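Local coordinates for Mgp-operon protein 3 (PDB 6RJ1) that probably takes part in the adhesion of Mycoplasma pneumoniae to host cells as the surface protein P40/P90, at residues H11-T15 and G26-V31; S39-D44 and A55-L61; T5-Q9 and T930-L935; L36-Y40 and Q109-Y114. All coordinates share one frame; numbering follows the deposited sequence. Where two conformers were deposited one is given.

Contact 1 of 4, residues H11-T15 and G26-V31; sequences HNTLT and GGLDVV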
loop_
_atom_site.group_PDB
_atom_site.type_symbol
_atom_site.label_atom_id
_atom_site.label_comp_id
_atom_site.label_asym_id
_atom_site.label_seq_id
_atom_site.Cartn_x
_atom_site.Cartn_y
_atom_site.Cartn_z
ATOM N N HIS A 11 -17.938 -3.184 -17.002
ATOM C CA HIS A 11 -17.435 -4.485 -16.565
ATOM C C HIS A 11 -16.314 -5.014 -17.493
ATOM O O HIS A 11 -15.152 -4.672 -17.264
ATOM C CB HIS A 11 -18.548 -5.529 -16.313
ATOM C CG HIS A 11 -18.008 -6.850 -15.841
ATOM N ND1 HIS A 11 -18.313 -8.029 -16.496
ATOM C CD2 HIS A 11 -17.129 -7.120 -14.843
ATOM C CE1 HIS A 11 -17.630 -8.975 -15.869
ATOM N NE2 HIS A 11 -16.915 -8.479 -14.860
ATOM N N ASN A 12 -16.652 -5.828 -18.523
ATOM C CA ASN A 12 -15.657 -6.401 -19.452
ATOM C C ASN A 12 -15.704 -5.782 -20.846
ATOM O O ASN A 12 -14.924 -6.164 -21.719
ATOM C CB ASN A 12 -15.770 -7.932 -19.529
ATOM C CG ASN A 12 -15.317 -8.687 -18.303
ATOM O OD1 ASN A 12 -14.611 -8.184 -17.417
ATOM N ND2 ASN A 12 -15.716 -9.934 -18.236
ATOM N N THR A 13 -16.600 -4.809 -21.036
ATOM C CA THR A 13 -16.805 -4.128 -22.305
ATOM C C THR A 13 -16.252 -2.708 -22.289
ATOM O O THR A 13 -16.520 -1.955 -21.354
ATOM C CB THR A 13 -18.290 -4.206 -22.717
ATOM O OG1 THR A 13 -18.671 -5.583 -22.741
ATOM C CG2 THR A 13 -18.557 -3.590 -24.083
ATOM N N LEU A 14 -15.468 -2.366 -23.330
ATOM C CA LEU A 14 -14.909 -1.042 -23.571
ATOM C C LEU A 14 -15.653 -0.500 -24.787
ATOM O O LEU A 14 -15.453 -0.996 -25.901
ATOM C CB LEU A 14 -13.384 -1.100 -23.798
ATOM C CG LEU A 14 -12.538 -1.582 -22.605
ATOM C CD1 LEU A 14 -11.091 -1.708 -22.983
ATOM C CD2 LEU A 14 -12.678 -0.667 -21.402
ATOM N N THR A 15 -16.582 0.455 -24.562
ATOM C CA THR A 15 -17.431 0.996 -25.628
ATOM C C THR A 15 -16.947 2.384 -26.128
ATOM O O THR A 15 -16.650 3.264 -25.317
ATOM C CB THR A 15 -18.922 0.976 -25.188
ATOM O OG1 THR A 15 -19.359 -0.354 -24.936
ATOM C CG2 THR A 15 -19.869 1.595 -26.193
ATOM N N GLY A 26 -21.494 -1.560 -30.080
ATOM C CA GLY A 26 -21.722 -2.361 -28.877
ATOM C C GLY A 26 -20.549 -2.527 -27.922
ATOM O O GLY A 26 -20.713 -3.097 -26.836
ATOM N N GLY A 27 -19.373 -2.052 -28.333
ATOM C CA GLY A 27 -18.155 -2.118 -27.536
ATOM C C GLY A 27 -17.410 -3.428 -27.649
ATOM O O GLY A 27 -17.927 -4.413 -28.188
ATOM N N LEU A 28 -16.194 -3.456 -27.111
ATOM C CA LEU A 28 -15.342 -4.634 -27.156
ATOM C C LEU A 28 -15.409 -5.428 -25.844
ATOM O O LEU A 28 -15.022 -4.900 -24.802
ATOM C CB LEU A 28 -13.898 -4.182 -27.485
ATOM C CG LEU A 28 -12.745 -5.171 -27.261
ATOM C CD1 LEU A 28 -12.505 -6.029 -28.482
ATOM C CD2 LEU A 28 -11.485 -4.439 -26.867
ATOM N N ASP A 29 -15.883 -6.700 -25.902
ATOM C CA ASP A 29 -15.902 -7.587 -24.736
ATOM C C ASP A 29 -14.532 -8.229 -24.705
ATOM O O ASP A 29 -14.277 -9.217 -25.398
ATOM C CB ASP A 29 -17.015 -8.649 -24.792
ATOM C CG ASP A 29 -17.188 -9.483 -23.516
ATOM O OD1 ASP A 29 -16.183 -9.688 -22.781
ATOM O OD2 ASP A 29 -18.321 -9.931 -23.255
ATOM N N VAL A 30 -13.643 -7.613 -23.928
ATOM C CA VAL A 30 -12.237 -7.954 -23.754
ATOM C C VAL A 30 -12.026 -9.460 -23.467
ATOM O O VAL A 30 -11.163 -10.079 -24.096
ATOM C CB VAL A 30 -11.638 -7.009 -22.678
ATOM C CG1 VAL A 30 -10.311 -7.505 -22.138
ATOM C CG2 VAL A 30 -11.493 -5.593 -23.220
ATOM N N VAL A 31 -12.851 -10.051 -22.579
ATOM C CA VAL A 31 -12.770 -11.462 -22.183
ATOM C C VAL A 31 -13.200 -12.400 -23.341
ATOM O O VAL A 31 -12.464 -13.347 -23.649
ATOM C CB VAL A 31 -13.519 -11.715 -20.845
ATOM C CG1 VAL A 31 -13.634 -13.202 -20.520
ATOM C CG2 VAL A 31 -12.834 -10.982 -19.702
#
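Leu-14 and Leu-28 are the hydrogen-bonded pair of a short antiparallel hairpin, with Leu-28 N 2.8 Å from Leu-14 O and Leu-14 N 3.0 Å from Leu-28 O. Beside them Thr-13 and Asp-29 form a non-hydrogen-bonded pair, where Thr-13 CA comes to 3.2 Å from Leu-28 O as a CA-H...O contact. One further backbone bond follows at the start of helix 30-33, where Val-30 N donates to Asn-12 O at 2.9 Å. Among the side chains, Leu-14 CD1 meets Val-30 CG2 at 3.9 Å, on the side packed against strand 52-59 through Leu-53 and Ala-55. Val-31 CG2 touches the Asn-12 amide, 3.4 Å from Asn-12 ND2. The Asn-12 CG sits beside its own backbone N (chi1 -71°), and its polar ends turn to the next sheet: OD1 accepts from Leu-42 N and ND2 donates to Tyr-40 O. Further out, Asp-29 is the N-cap of the helix; OD1 takes a weak bond from Val-31 N and another from Arg-32 N. The buried Asn-12 therefore has both amide ends satisfied by main chain, and its polarity ties this hairpin to strand 40-48 while Leu-14 and Val-30 supply the apolar contact across it.

Contact 2 of 4, residues S39-D44 and A55-L61; sequences SYELVD and ALVRSAL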
loop_
_atom_site.group_PDB
_atom_site.type_symbol
_atom_site.label_atom_id
_atom_site.label_comp_id
_atom_site.label_asym_id
_atom_site.label_seq_id
_atom_site.Cartn_x
_atom_site.Cartn_y
_atom_site.Cartn_z
ATOM N N SER A 39 -15.056 -16.589 -16.257
ATOM C CA SER A 39 -14.615 -16.156 -14.916
ATOM C C SER A 39 -13.639 -14.973 -14.947
ATOM O O SER A 39 -13.414 -14.338 -13.907
ATOM C CB SER A 39 -13.997 -17.311 -14.139
ATOM O OG SER A 39 -12.826 -17.791 -14.778
ATOM N N TYR A 40 -13.043 -14.695 -16.125
ATOM C CA TYR A 40 -12.125 -13.578 -16.283
ATOM C C TYR A 40 -12.847 -12.256 -16.171
ATOM O O TYR A 40 -13.988 -12.118 -16.611
ATOM C CB TYR A 40 -11.302 -13.675 -17.563
ATOM C CG TYR A 40 -10.130 -14.621 -17.444
ATOM C CD1 TYR A 40 -8.933 -14.209 -16.863
ATOM C CD2 TYR A 40 -10.210 -15.925 -17.923
ATOM C CE1 TYR A 40 -7.850 -15.078 -16.749
ATOM C CE2 TYR A 40 -9.132 -16.799 -17.824
ATOM C CZ TYR A 40 -7.953 -16.371 -17.236
ATOM O OH TYR A 40 -6.882 -17.225 -17.163
ATOM N N GLU A 41 -12.187 -11.303 -15.522
ATOM C CA GLU A 41 -12.700 -9.984 -15.210
ATOM C C GLU A 41 -11.642 -8.936 -15.589
ATOM O O GLU A 41 -10.466 -9.094 -15.243
ATOM C CB GLU A 41 -13.040 -9.953 -13.704
ATOM C CG GLU A 41 -13.473 -8.613 -13.127
ATOM C CD GLU A 41 -12.987 -8.338 -11.707
ATOM O OE1 GLU A 41 -13.853 -8.112 -10.831
ATOM O OE2 GLU A 41 -11.755 -8.345 -11.466
ATOM N N LEU A 42 -12.063 -7.885 -16.331
ATOM C CA LEU A 42 -11.184 -6.792 -16.740
ATOM C C LEU A 42 -10.916 -5.900 -15.521
ATOM O O LEU A 42 -11.863 -5.393 -14.916
ATOM C CB LEU A 42 -11.787 -6.023 -17.926
ATOM C CG LEU A 42 -11.140 -4.686 -18.296
ATOM C CD1 LEU A 42 -9.734 -4.865 -18.824
ATOM C CD2 LEU A 42 -11.990 -3.932 -19.296
ATOM N N VAL A 43 -9.627 -5.769 -15.135
ATOM C CA VAL A 43 -9.147 -5.037 -13.944
ATOM C C VAL A 43 -8.616 -3.655 -14.293
ATOM O O VAL A 43 -8.843 -2.712 -13.540
ATOM C CB VAL A 43 -8.072 -5.830 -13.150
ATOM C CG1 VAL A 43 -7.993 -5.355 -11.708
ATOM C CG2 VAL A 43 -8.331 -7.322 -13.193
ATOM N N ASP A 44 -7.860 -3.546 -15.388
ATOM C CA ASP A 44 -7.255 -2.291 -15.845
ATOM C C ASP A 44 -7.026 -2.380 -17.333
ATOM O O ASP A 44 -6.937 -3.478 -17.876
ATOM C CB ASP A 44 -5.916 -2.017 -15.104
ATOM C CG ASP A 44 -5.364 -0.598 -15.217
ATOM O OD1 ASP A 44 -6.052 0.271 -15.820
ATOM O OD2 ASP A 44 -4.252 -0.349 -14.694
ATOM N N ALA A 55 -4.930 -4.504 -22.113
ATOM C CA ALA A 55 -5.877 -4.827 -21.037
ATOM C C ALA A 55 -5.270 -5.811 -20.025
ATOM O O ALA A 55 -4.323 -6.518 -20.353
ATOM C CB ALA A 55 -7.171 -5.388 -21.621
ATOM N N LEU A 56 -5.799 -5.826 -18.793
ATOM C CA LEU A 56 -5.377 -6.703 -17.704
ATOM C C LEU A 56 -6.602 -7.458 -17.194
ATOM O O LEU A 56 -7.596 -6.845 -16.790
ATOM C CB LEU A 56 -4.729 -5.886 -16.569
ATOM C CG LEU A 56 -4.192 -6.653 -15.351
ATOM C CD1 LEU A 56 -3.142 -7.681 -15.754
ATOM C CD2 LEU A 56 -3.625 -5.700 -14.325
ATOM N N VAL A 57 -6.533 -8.785 -17.228
ATOM C CA VAL A 57 -7.642 -9.642 -16.802
ATOM C C VAL A 57 -7.199 -10.701 -15.786
ATOM O O VAL A 57 -6.099 -11.249 -15.902
ATOM C CB VAL A 57 -8.405 -10.291 -18.005
ATOM C CG1 VAL A 57 -9.188 -9.256 -18.813
ATOM C CG2 VAL A 57 -7.469 -11.100 -18.900
ATOM N N ARG A 58 -8.082 -11.021 -14.835
ATOM C CA ARG A 58 -7.843 -12.036 -13.814
ATOM C C ARG A 58 -9.093 -12.879 -13.584
ATOM O O ARG A 58 -10.187 -12.428 -13.885
ATOM C CB ARG A 58 -7.330 -11.395 -12.502
ATOM C CG ARG A 58 -8.356 -10.586 -11.739
ATOM C CD ARG A 58 -7.731 -9.821 -10.596
ATOM N NE ARG A 58 -8.703 -8.912 -9.982
ATOM C CZ ARG A 58 -8.429 -8.079 -8.990
ATOM N NH1 ARG A 58 -7.205 -8.023 -8.479
ATOM N NH2 ARG A 58 -9.376 -7.295 -8.497
ATOM N N SER A 59 -8.935 -14.093 -13.052
ATOM C CA SER A 59 -10.060 -14.986 -12.783
ATOM C C SER A 59 -10.108 -15.364 -11.316
ATOM O O SER A 59 -9.061 -15.626 -10.719
ATOM C CB SER A 59 -9.972 -16.238 -13.653
ATOM O OG SER A 59 -10.740 -17.312 -13.140
ATOM N N ALA A 60 -11.331 -15.424 -10.744
ATOM C CA ALA A 60 -11.575 -15.812 -9.348
ATOM C C ALA A 60 -11.371 -17.333 -9.162
ATOM O O ALA A 60 -11.500 -17.857 -8.050
ATOM C CB ALA A 60 -12.981 -15.412 -8.939
ATOM N N LEU A 61 -11.060 -18.034 -10.255
ATOM C CA LEU A 61 -10.822 -19.465 -10.229
ATOM C C LEU A 61 -9.343 -19.800 -10.126
ATOM O O LEU A 61 -9.003 -20.981 -10.064
ATOM C CB LEU A 61 -11.461 -20.162 -11.441
ATOM C CG LEU A 61 -12.981 -20.296 -11.425
ATOM C CD1 LEU A 61 -13.485 -20.713 -12.780
ATOM C CD2 LEU A 61 -13.453 -21.278 -10.367
#
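Tyr-40 and Ser-59 meet near one end of a beta hairpin formed by strands 40-48 and 52-59, whose short axes lie 142° apart and whose ladder is interrupted by a classic beta bulge. At the bulge Val-43 and Asp-44 both face Leu-56: Val-43 N is 2.8 Å from Leu-56 O, and Leu-56 N is 2.8 Å from Asp-44 O. The tightly packed part is the face carrying Tyr-40, Leu-42 and Val-57. Ser-59 CB stands over the centre of the Tyr-40 ring in a CH-pi contact, 3.9 Å from the centroid and 9° off the ring normal. Leu-42 CD1 reaches Ala-55 CB at 3.8 Å, and Val-30 and Val-31 of helix 30-33 close over this layer.

The other face is partly exposed around Glu-41, Val-43 and Arg-58, and its polar link is looser. Glu-41 OE2 comes to the guanidinium edge in a salt bridge with a long, weak bond of 3.4 Å to Arg-58 NE, while Val-43 CG1 lies over a guanidinium face, 3.9 Å from Arg-58 CZ. Arg-58 runs extended from CG to NE, and its NH1 finds a second partner in His-452 O. Around Ser-39 and Ser-59 the polar chemistry tightens again: Ser-59 OG accepts from Leu-61 N in an ST turn and also shares a 2.7 Å hydrogen bond with Ser-39 OG.

Contact 3 of 4, residues T5-Q9 and T930-L935; sequences TYLLQ and TGILPL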
loop_
_atom_site.group_PDB
_atom_site.type_symbol
_atom_site.label_atom_id
_atom_site.label_comp_id
_atom_site.label_asym_id
_atom_site.label_seq_id
_atom_site.Cartn_x
_atom_site.Cartn_y
_atom_site.Cartn_z
ATOM N N THR A 5 -13.176 9.605 -30.600
ATOM C CA THR A 5 -13.988 8.708 -29.774
ATOM C C THR A 5 -13.395 8.613 -28.385
ATOM O O THR A 5 -12.182 8.743 -28.231
ATOM C CB THR A 5 -14.095 7.308 -30.411
ATOM O OG1 THR A 5 -12.787 6.838 -30.742
ATOM C CG2 THR A 5 -15.018 7.274 -31.640
ATOM N N TYR A 6 -14.253 8.387 -27.374
ATOM C CA TYR A 6 -13.865 8.239 -25.966
ATOM C C TYR A 6 -14.244 6.835 -25.522
ATOM O O TYR A 6 -15.390 6.430 -25.706
ATOM C CB TYR A 6 -14.570 9.281 -25.064
ATOM C CG TYR A 6 -14.415 10.715 -25.518
ATOM C CD1 TYR A 6 -13.337 11.490 -25.094
ATOM C CD2 TYR A 6 -15.348 11.304 -26.371
ATOM C CE1 TYR A 6 -13.183 12.811 -25.524
ATOM C CE2 TYR A 6 -15.203 12.624 -26.807
ATOM C CZ TYR A 6 -14.119 13.373 -26.378
ATOM O OH TYR A 6 -13.968 14.670 -26.799
ATOM N N LEU A 7 -13.291 6.086 -24.961
ATOM C CA LEU A 7 -13.530 4.717 -24.517
ATOM C C LEU A 7 -14.036 4.683 -23.085
ATOM O O LEU A 7 -13.394 5.259 -22.199
ATOM C CB LEU A 7 -12.235 3.901 -24.665
ATOM C CG LEU A 7 -12.288 2.560 -25.396
ATOM C CD1 LEU A 7 -13.068 2.647 -26.684
ATOM C CD2 LEU A 7 -10.893 2.081 -25.714
ATOM N N LEU A 8 -15.189 4.027 -22.856
ATOM C CA LEU A 8 -15.772 3.887 -21.523
ATOM C C LEU A 8 -15.952 2.424 -21.155
ATOM O O LEU A 8 -16.381 1.629 -21.989
ATOM C CB LEU A 8 -17.098 4.660 -21.358
ATOM C CG LEU A 8 -17.075 6.211 -21.302
ATOM C CD1 LEU A 8 -18.466 6.756 -21.068
ATOM C CD2 LEU A 8 -16.173 6.750 -20.195
ATOM N N GLN A 9 -15.608 2.067 -19.907
ATOM C CA GLN A 9 -15.741 0.704 -19.415
ATOM C C GLN A 9 -17.101 0.442 -18.780
ATOM O O GLN A 9 -17.668 1.321 -18.132
ATOM C CB GLN A 9 -14.638 0.398 -18.395
ATOM C CG GLN A 9 -14.441 -1.093 -18.102
ATOM C CD GLN A 9 -13.502 -1.337 -16.951
ATOM O OE1 GLN A 9 -12.553 -0.587 -16.714
ATOM N NE2 GLN A 9 -13.744 -2.408 -16.212
ATOM N N THR A 930 -22.183 6.005 -15.911
ATOM C CA THR A 930 -21.650 5.252 -17.059
ATOM C C THR A 930 -20.226 5.773 -17.346
ATOM O O THR A 930 -19.327 5.000 -17.698
ATOM C CB THR A 930 -22.577 5.402 -18.270
ATOM O OG1 THR A 930 -23.883 4.966 -17.910
ATOM C CG2 THR A 930 -22.101 4.634 -19.487
ATOM N N GLY A 931 -20.055 7.077 -17.173
ATOM C CA GLY A 931 -18.791 7.766 -17.371
ATOM C C GLY A 931 -18.970 9.232 -17.689
ATOM O O GLY A 931 -20.092 9.734 -17.780
ATOM N N ILE A 932 -17.841 9.923 -17.846
ATOM C CA ILE A 932 -17.771 11.348 -18.168
ATOM C C ILE A 932 -16.939 11.558 -19.441
ATOM O O ILE A 932 -15.810 11.067 -19.538
ATOM C CB ILE A 932 -17.250 12.186 -16.953
ATOM C CG1 ILE A 932 -18.144 11.977 -15.712
ATOM C CG2 ILE A 932 -17.138 13.689 -17.302
ATOM C CD1 ILE A 932 -17.493 12.124 -14.447
ATOM N N LEU A 933 -17.500 12.289 -20.415
ATOM C CA LEU A 933 -16.832 12.582 -21.684
ATOM C C LEU A 933 -16.343 14.024 -21.725
ATOM O O LEU A 933 -17.178 14.929 -21.656
ATOM C CB LEU A 933 -17.764 12.352 -22.892
ATOM C CG LEU A 933 -18.536 11.041 -23.003
ATOM C CD1 LEU A 933 -19.466 11.085 -24.184
ATOM C CD2 LEU A 933 -17.612 9.843 -23.141
ATOM N N PRO A 934 -15.020 14.285 -21.879
ATOM C CA PRO A 934 -14.568 15.680 -22.012
ATOM C C PRO A 934 -14.814 16.154 -23.447
ATOM O O PRO A 934 -13.951 16.009 -24.318
ATOM C CB PRO A 934 -13.080 15.628 -21.635
ATOM C CG PRO A 934 -12.691 14.210 -21.720
ATOM C CD PRO A 934 -13.891 13.347 -22.004
ATOM N N LEU A 935 -16.037 16.668 -23.695
ATOM C CA LEU A 935 -16.503 17.141 -25.001
ATOM C C LEU A 935 -15.641 18.251 -25.601
ATOM O O LEU A 935 -15.525 18.344 -26.826
ATOM C CB LEU A 935 -17.965 17.604 -24.928
ATOM C CG LEU A 935 -19.019 16.581 -24.519
ATOM C CD1 LEU A 935 -20.349 17.271 -24.293
ATOM C CD2 LEU A 935 -19.176 15.486 -25.566
#
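Thr-930 opens the contact with its carbonyl, as Leu-8 CD1 comes to 3.9 Å from Thr-930 O. Strands 6-9 and 930-933 run nearly antiparallel, 158° apart, yet their axes stay 6.9 Å from each other even at closest approach and no backbone hydrogen bond joins them. The two strands instead belong to separate sheets, in each of which they are outermost within the chain. Thr-930 and Gly-931 together form a classic beta bulge opposite Ile-943, and Gly-931 offers bare backbone to Leu-8, whose CD1 lies 3.8 Å from Gly-931 CA. Ile-932 points away from the contact; its side chain touches Val-942 in its own sheet. Leu-933 returns to the interface: its CD2 is wedged between Tyr-6 CB at 3.6 Å and Leu-8 CD1 at 3.8 Å, a position reached with CG beside the Leu-933 backbone N (chi1 -50°). Tyr-17 of strand 13-17 flanks the same cluster, touching Leu-8, Thr-930 and Leu-933. At Pro-934 the chain bends in an inverse gamma turn; the proline ring and the tyrosine lie alongside each other, running in opposite senses, with Pro-934 CD 3.6 Å from Tyr-6 CE1. Beyond the ring, Tyr-6 OH lies 2.8 Å from Pro-934 O. With methyl, methylene and ring-carbon contacts predominating, the interface between these sheets, formed by segments separated by 920 intervening residues, depends chiefly on apolar packing.

Contact 4 of 4, residues L36-Y40 and Q109-Y114; sequences LHPSY and QDFASY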
loop_
_atom_site.group_PDB
_atom_site.type_symbol
_atom_site.label_atom_id
_atom_site.label_comp_id
_atom_site.label_asym_id
_atom_site.label_seq_id
_atom_site.Cartn_x
_atom_site.Cartn_y
_atom_site.Cartn_z
ATOM N N LEU A 36 -11.160 -16.093 -23.739
ATOM C CA LEU A 36 -10.956 -16.433 -22.337
ATOM C C LEU A 36 -12.233 -16.908 -21.664
ATOM O O LEU A 36 -13.338 -16.579 -22.105
ATOM C CB LEU A 36 -10.340 -15.252 -21.569
ATOM C CG LEU A 36 -8.877 -14.930 -21.887
ATOM C CD1 LEU A 36 -8.494 -13.613 -21.313
ATOM C CD2 LEU A 36 -7.931 -15.999 -21.361
ATOM N N HIS A 37 -12.062 -17.705 -20.603
ATOM C CA HIS A 37 -13.116 -18.278 -19.780
ATOM C C HIS A 37 -14.002 -17.167 -19.151
ATOM O O HIS A 37 -13.467 -16.121 -18.752
ATOM C CB HIS A 37 -12.475 -19.152 -18.679
ATOM C CG HIS A 37 -13.470 -19.948 -17.894
ATOM N ND1 HIS A 37 -14.099 -19.419 -16.777
ATOM C CD2 HIS A 37 -13.974 -21.180 -18.133
ATOM C CE1 HIS A 37 -14.933 -20.356 -16.357
ATOM N NE2 HIS A 37 -14.888 -21.435 -17.136
ATOM N N PRO A 38 -15.343 -17.398 -19.029
ATOM C CA PRO A 38 -16.232 -16.380 -18.429
ATOM C C PRO A 38 -15.855 -15.845 -17.048
ATOM O O PRO A 38 -16.294 -14.747 -16.709
ATOM C CB PRO A 38 -17.588 -17.086 -18.376
ATOM C CG PRO A 38 -17.526 -18.104 -19.431
ATOM C CD PRO A 38 -16.117 -18.577 -19.475
ATOM N N SER A 39 -15.056 -16.589 -16.257
ATOM C CA SER A 39 -14.615 -16.156 -14.916
ATOM C C SER A 39 -13.639 -14.973 -14.947
ATOM O O SER A 39 -13.414 -14.338 -13.907
ATOM C CB SER A 39 -13.997 -17.311 -14.139
ATOM O OG SER A 39 -12.826 -17.791 -14.778
ATOM N N TYR A 40 -13.043 -14.695 -16.125
ATOM C CA TYR A 40 -12.125 -13.578 -16.283
ATOM C C TYR A 40 -12.847 -12.256 -16.171
ATOM O O TYR A 40 -13.988 -12.118 -16.611
ATOM C CB TYR A 40 -11.302 -13.675 -17.563
ATOM C CG TYR A 40 -10.130 -14.621 -17.444
ATOM C CD1 TYR A 40 -8.933 -14.209 -16.863
ATOM C CD2 TYR A 40 -10.210 -15.925 -17.923
ATOM C CE1 TYR A 40 -7.850 -15.078 -16.749
ATOM C CE2 TYR A 40 -9.132 -16.799 -17.824
ATOM C CZ TYR A 40 -7.953 -16.371 -17.236
ATOM O OH TYR A 40 -6.882 -17.225 -17.163
ATOM N N GLN A 109 -6.841 -25.708 -17.235
ATOM C CA GLN A 109 -6.171 -24.411 -17.165
ATOM C C GLN A 109 -5.929 -23.988 -15.733
ATOM O O GLN A 109 -6.676 -24.374 -14.828
ATOM C CB GLN A 109 -6.968 -23.325 -17.929
ATOM C CG GLN A 109 -8.433 -23.207 -17.510
ATOM C CD GLN A 109 -9.280 -22.375 -18.439
ATOM O OE1 GLN A 109 -9.064 -21.171 -18.611
ATOM N NE2 GLN A 109 -10.290 -23.001 -19.037
ATOM N N ASP A 110 -4.886 -23.174 -15.546
ATOM C CA ASP A 110 -4.458 -22.601 -14.273
ATOM C C ASP A 110 -5.202 -21.307 -13.896
ATOM O O ASP A 110 -5.074 -20.854 -12.758
ATOM C CB ASP A 110 -2.947 -22.335 -14.313
ATOM C CG ASP A 110 -2.421 -21.668 -15.577
ATOM O OD1 ASP A 110 -3.083 -20.732 -16.078
ATOM O OD2 ASP A 110 -1.356 -22.089 -16.063
ATOM N N PHE A 111 -5.949 -20.707 -14.860
ATOM C CA PHE A 111 -6.703 -19.451 -14.732
ATOM C C PHE A 111 -5.806 -18.273 -14.309
ATOM O O PHE A 111 -6.239 -17.387 -13.570
ATOM C CB PHE A 111 -7.945 -19.585 -13.827
ATOM C CG PHE A 111 -8.907 -20.686 -14.205
ATOM C CD1 PHE A 111 -8.753 -21.964 -13.696
ATOM C CD2 PHE A 111 -9.999 -20.431 -15.031
ATOM C CE1 PHE A 111 -9.658 -22.976 -14.024
ATOM C CE2 PHE A 111 -10.908 -21.443 -15.348
ATOM C CZ PHE A 111 -10.735 -22.705 -14.840
ATOM N N ALA A 112 -4.552 -18.262 -14.808
ATOM C CA ALA A 112 -3.566 -17.214 -14.550
ATOM C C ALA A 112 -4.034 -15.888 -15.141
ATOM O O ALA A 112 -4.818 -15.871 -16.092
ATOM C CB ALA A 112 -2.232 -17.599 -15.167
ATOM N N SER A 113 -3.545 -14.779 -14.593
ATOM C CA SER A 113 -3.865 -13.457 -15.103
ATOM C C SER A 113 -3.152 -13.195 -16.433
ATOM O O SER A 113 -2.065 -13.726 -16.682
ATOM C CB SER A 113 -3.494 -12.396 -14.084
ATOM O OG SER A 113 -4.207 -12.608 -12.878
ATOM N N TYR A 114 -3.780 -12.397 -17.296
ATOM C CA TYR A 114 -3.211 -12.072 -18.599
ATOM C C TYR A 114 -3.208 -10.594 -18.883
ATOM O O TYR A 114 -4.073 -9.854 -18.408
ATOM C CB TYR A 114 -3.980 -12.778 -19.732
ATOM C CG TYR A 114 -3.690 -14.251 -19.851
ATOM C CD1 TYR A 114 -2.608 -14.713 -20.599
ATOM C CD2 TYR A 114 -4.510 -15.194 -19.238
ATOM C CE1 TYR A 114 -2.336 -16.075 -20.712
ATOM C CE2 TYR A 114 -4.247 -16.558 -19.338
ATOM C CZ TYR A 114 -3.158 -16.997 -20.077
ATOM O OH TYR A 114 -2.900 -18.346 -20.168
HETATM O O HOH W 1 -9.136 -19.051 -20.627
#
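The His-37 to Tyr-40 segment makes a type I beta turn, and the facing loop changes course at Phe-111, where phi is positive (57°); Tyr-40 CA and Phe-111 CA remain 8.1 Å apart, a spacing that side chains have to bridge. The His-37 ring is enclosed on both faces, by Pro-38 CD on one and Phe-111 CE2 on the opposite one. The Phe-111 edge is aimed at that face in a T-shaped pair, with centroids 5.4 Å apart and planes at 88°. Ser-39 N donates to His-37 ND1 at 3.0 Å, which helps fix the ring's rotation from within the turn. Gln-109 supports the aromatic pair from behind, with CG over the centre of one Phe-111 face. Its amide oxygen then turns to a water, which lies 2.9 Å from Gln-109 OE1 and 3.2 Å from His-37 N and so bridges the two loops.

Deeper in, Tyr-40 OH donates to Ala-112 O at 2.7 Å, and this oxygen lies at the edge of the Tyr-40 ring, near its plane. The same hydroxyl is 3.5 Å from Tyr-114 CE2, at the edge of the second tyrosine, while Leu-36 CD2 lies over one face of the Tyr-40 ring, toward its rim. Asp-110 OD1 braces the Ala-112 backbone by accepting from Ala-112 N at 3.1 Å, and OD2 forms a salt bridge with Lys-133. A type I turn thus packs against an Asx turn, joining the loops that lead into strands 40-48 and 114-121, the two neighbours of strand 52-59 in a mixed sheet.

Contact 2 is the most buried of the four, while contacts 1, 3 and 4 are partly buried. Contacts 2 and 4 share Ser-39 and Tyr-40; contact 4 joins the loops that lead into the sheet of contact 2, where Val-57 N bonds to Tyr-114 O, and their centres are about 7 Å apart. Contacts 1 and 3 share another, smaller sheet through neighbouring strands 6-10 and 13-17, joined by Thr-15 N and Leu-8 O. Chemistry follows place: contacts 1 and 2 rest on hairpin backbone bonds, contact 4 on aromatic groups, a water and turns between loops, and contact 3 on apolar side chains between separate sheets. Contacts 3 and 4 do not touch.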